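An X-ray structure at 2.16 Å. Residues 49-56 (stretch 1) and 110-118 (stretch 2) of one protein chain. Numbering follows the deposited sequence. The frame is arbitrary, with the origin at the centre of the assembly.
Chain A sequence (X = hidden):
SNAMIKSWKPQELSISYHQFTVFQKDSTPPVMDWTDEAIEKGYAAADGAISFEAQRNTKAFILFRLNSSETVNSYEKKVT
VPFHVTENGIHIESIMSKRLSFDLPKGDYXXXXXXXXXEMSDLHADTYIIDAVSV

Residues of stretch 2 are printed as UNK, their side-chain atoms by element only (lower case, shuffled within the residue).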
# COMPACT_ATOMS: atom_id res chain seq x y z
N ALA A 49 -18.74 -19.10 -2.74
CA ALA A 49 -18.33 -18.10 -3.74
C ALA A 49 -18.48 -16.69 -3.19
O ALA A 49 -19.40 -16.39 -2.44
CB ALA A 49 -19.15 -18.27 -5.01
N ILE A 50 -17.54 -15.82 -3.58
CA ILE A 50 -17.58 -14.41 -3.23
C ILE A 50 -17.44 -13.58 -4.50
O ILE A 50 -16.48 -13.76 -5.25
CB ILE A 50 -16.44 -14.01 -2.27
CG1 ILE A 50 -16.47 -14.87 -1.00
CG2 ILE A 50 -16.52 -12.53 -1.92
CD1 ILE A 50 -15.18 -14.82 -0.20
N SER A 51 -18.40 -12.69 -4.75
CA SER A 51 -18.30 -11.73 -5.84
C SER A 51 -17.85 -10.40 -5.27
O SER A 51 -18.40 -9.94 -4.26
CB SER A 51 -19.63 -11.57 -6.57
OG SER A 51 -20.09 -12.81 -7.06
N PHE A 52 -16.86 -9.80 -5.90
CA PHE A 52 -16.36 -8.49 -5.49
C PHE A 52 -16.84 -7.43 -6.47
O PHE A 52 -16.89 -7.67 -7.68
CB PHE A 52 -14.83 -8.50 -5.42
CG PHE A 52 -14.29 -9.33 -4.29
CD1 PHE A 52 -14.34 -8.87 -2.99
CD2 PHE A 52 -13.74 -10.59 -4.54
CE1 PHE A 52 -13.84 -9.63 -1.94
CE2 PHE A 52 -13.24 -11.36 -3.50
CZ PHE A 52 -13.29 -10.88 -2.20
N GLU A 53 -17.20 -6.27 -5.94
CA GLU A 53 -17.63 -5.15 -6.77
C GLU A 53 -16.42 -4.52 -7.45
O GLU A 53 -15.37 -4.34 -6.83
CB GLU A 53 -18.32 -4.10 -5.91
CG GLU A 53 -18.97 -2.97 -6.70
CD GLU A 53 -19.08 -1.68 -5.92
OE1 GLU A 53 -18.38 -1.52 -4.89
OE2 GLU A 53 -19.86 -0.80 -6.35
N ALA A 54 -16.57 -4.20 -8.73
CA ALA A 54 -15.55 -3.50 -9.49
C ALA A 54 -16.07 -2.10 -9.82
O ALA A 54 -17.27 -1.89 -9.94
CB ALA A 54 -15.23 -4.26 -10.77
N GLN A 55 -15.14 -1.16 -9.96
CA GLN A 55 -15.51 0.24 -10.19
C GLN A 55 -16.12 0.48 -11.57
O GLN A 55 -17.04 1.28 -11.71
CB GLN A 55 -14.29 1.15 -10.02
CG GLN A 55 -13.81 1.25 -8.58
CD GLN A 55 -12.77 2.34 -8.41
OE1 GLN A 55 -12.00 2.62 -9.33
NE2 GLN A 55 -12.74 2.94 -7.23
N ARG A 56 -15.61 -0.22 -12.58
CA ARG A 56 -16.10 -0.06 -13.94
C ARG A 56 -15.85 -1.30 -14.80
O ARG A 56 -15.08 -2.19 -14.42
CB ARG A 56 -15.45 1.17 -14.59
CG ARG A 56 -13.93 1.16 -14.57
CD ARG A 56 -13.35 2.49 -15.02
NE ARG A 56 -13.73 3.59 -14.13
CZ ARG A 56 -13.20 3.83 -12.93
NH1 ARG A 56 -12.23 3.06 -12.43
NH2 ARG A 56 -13.64 4.86 -12.22
N UNK A 110 -8.63 -15.73 5.12
CA UNK A 110 -9.16 -14.37 5.14
C UNK A 110 -8.81 -13.75 3.80
O UNK A 110 -7.66 -13.34 3.57
o UNK A 110 -11.15 -12.71 7.01
c UNK A 110 -9.16 -13.88 7.66
c UNK A 110 -10.63 -13.52 7.77
c UNK A 110 -8.56 -13.56 6.29
n UNK A 110 -11.30 -14.12 8.74
N UNK A 111 -9.80 -13.70 2.91
CA UNK A 111 -9.61 -13.20 1.56
C UNK A 111 -9.81 -11.69 1.53
O UNK A 111 -10.91 -11.20 1.82
c UNK A 111 -10.60 -13.88 0.61
c UNK A 111 -10.33 -13.72 -0.89
c UNK A 111 -11.53 -14.19 -1.70
c UNK A 111 -9.07 -14.48 -1.30
N UNK A 112 -8.76 -10.96 1.18
CA UNK A 112 -8.81 -9.51 1.10
C UNK A 112 -8.69 -9.06 -0.36
O UNK A 112 -7.86 -9.58 -1.10
c UNK A 112 -7.69 -8.85 1.93
o UNK A 112 -7.84 -9.24 3.30
c UNK A 112 -7.74 -7.33 1.83
N UNK A 113 -9.52 -8.09 -0.75
CA UNK A 113 -9.49 -7.52 -2.09
C UNK A 113 -9.28 -6.01 -2.03
O UNK A 113 -10.10 -5.29 -1.47
s UNK A 113 -10.85 -7.18 -4.53
c UNK A 113 -10.79 -7.83 -2.84
N UNK A 114 -8.17 -5.55 -2.60
CA UNK A 114 -7.90 -4.12 -2.71
C UNK A 114 -8.25 -3.64 -4.12
O UNK A 114 -7.82 -4.25 -5.10
n UNK A 114 -5.42 -3.55 1.09
c UNK A 114 -4.53 -5.80 1.75
c UNK A 114 -4.30 -7.05 1.25
c UNK A 114 -5.08 -4.86 0.88
c UNK A 114 -4.60 -7.39 -0.08
c UNK A 114 -5.96 -3.98 -1.05
c UNK A 114 -5.94 -3.03 -0.07
c UNK A 114 -6.42 -3.81 -2.46
c UNK A 114 -5.16 -6.45 -0.94
c UNK A 114 -5.41 -5.16 -0.46
N UNK A 115 -9.02 -2.56 -4.20
CA UNK A 115 -9.32 -1.92 -5.48
C UNK A 115 -8.30 -0.83 -5.76
O UNK A 115 -8.23 0.16 -5.03
c UNK A 115 -11.03 -0.61 -6.81
c UNK A 115 -10.74 -1.31 -5.48
o UNK A 115 -11.71 -2.34 -5.27
N UNK A 116 -7.50 -1.03 -6.81
CA UNK A 116 -6.47 -0.07 -7.21
C UNK A 116 -6.79 0.45 -8.62
O UNK A 116 -6.47 -0.21 -9.61
c UNK A 116 -5.07 -0.73 -7.21
c UNK A 116 -3.99 0.31 -7.49
c UNK A 116 -4.81 -1.44 -5.89
N UNK A 117 -7.43 1.63 -8.71
CA UNK A 117 -7.78 2.18 -10.02
C UNK A 117 -6.56 2.45 -10.90
O UNK A 117 -5.46 2.64 -10.39
c UNK A 117 -7.86 2.51 -7.61
c UNK A 117 -8.87 3.41 -8.25
c UNK A 117 -8.50 3.49 -9.69
N UNK A 118 -6.78 2.48 -12.22
CA UNK A 118 -5.70 2.67 -13.20
C UNK A 118 -4.76 3.81 -12.83
O UNK A 118 -3.54 3.68 -12.93
c UNK A 118 -6.30 2.93 -14.58
O HOH W 1 -14.32 -1.64 -6.31

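Position 110 carries five side-chain atoms, a run of three carbons whose last holds one oxygen and one nitrogen. That is a primary amide on a two-carbon arm, hence Gln-110. Its side chain is out of reach of stretch 1 and takes no part in the contact.

Position 111 has four carbons forked at the second, and one terminal carbon of the fork lies against Ile-50 and Phe-52; this is Leu-111. Its CD2 is 4.0 Å from CD1 of Ile-50 and 3.8 Å from CE2 of Phe-52, meeting that ring at its edge, near the ring plane.

Position 112 has a first carbon bearing one oxygen and one carbon, the pattern of threonine. The CA-to-CB bond of Thr-112 points away from stretch 1, as strand alternation predicts, and its hydroxyl is hydrogen-bonded elsewhere in the structure.

Position 113 shows one carbon followed by sulfur, both over the face of the Phe-52 ring, so it is Cys-113. Its CB lies 3.7 Å from CE1 of Phe-52 and 3.8 Å from the ring centroid, 18° off the normal, a CH-pi contact. With chi1 at t, SG also sits over the face, 4.3 Å from the centroid of the Phe-52 ring and 22° off the normal.

Position 114 has one carbon leading to fused five- and six-membered rings of eight carbons and one nitrogen. This indole identifies Trp-114, whose side chain is out of reach of stretch 1.

Position 115 has a first carbon bearing one oxygen and one carbon, the latter against Gln-55; it is Thr-115. Its CG2 packs 3.8 Å from CD of Gln-55. OG1 is 4.5 Å from O of Glu-53, too far for a direct hydrogen bond, and water 1 fills the gap: its oxygen is 2.9 Å from O of Glu-53, to which it donates, and 2.9 Å from OG1 of Thr-115.

Position 116 has one carbon bearing two others, so it is Val-116, with its CA-to-CB bond pointing away.

At position 117, three carbons close a ring onto the backbone N, and one of them touches the side-chain oxygen of Gln-55; it is Pro-117. Its CG is 3.4 Å from OE1 of Gln-55, an oxygen that also accepts a hydrogen bond from NH1 of Arg-56 at 3.1 Å.

Position 118 has a single carbon, Ala-118, outside the contact.

The strand axes run at 21° with a closest approach of 9.1 Å, and no direct hydrogen bond joins the stretches. Side chains bridge the gap instead: Ile-50, Phe-52, Leu-111 and Cys-113 pack as an apolar cluster, while a water and the Gln-55 side chain continue the contact toward Pro-117, burying 351 Å² in all.

Stretch 2 110-118: QLTCWTVPA
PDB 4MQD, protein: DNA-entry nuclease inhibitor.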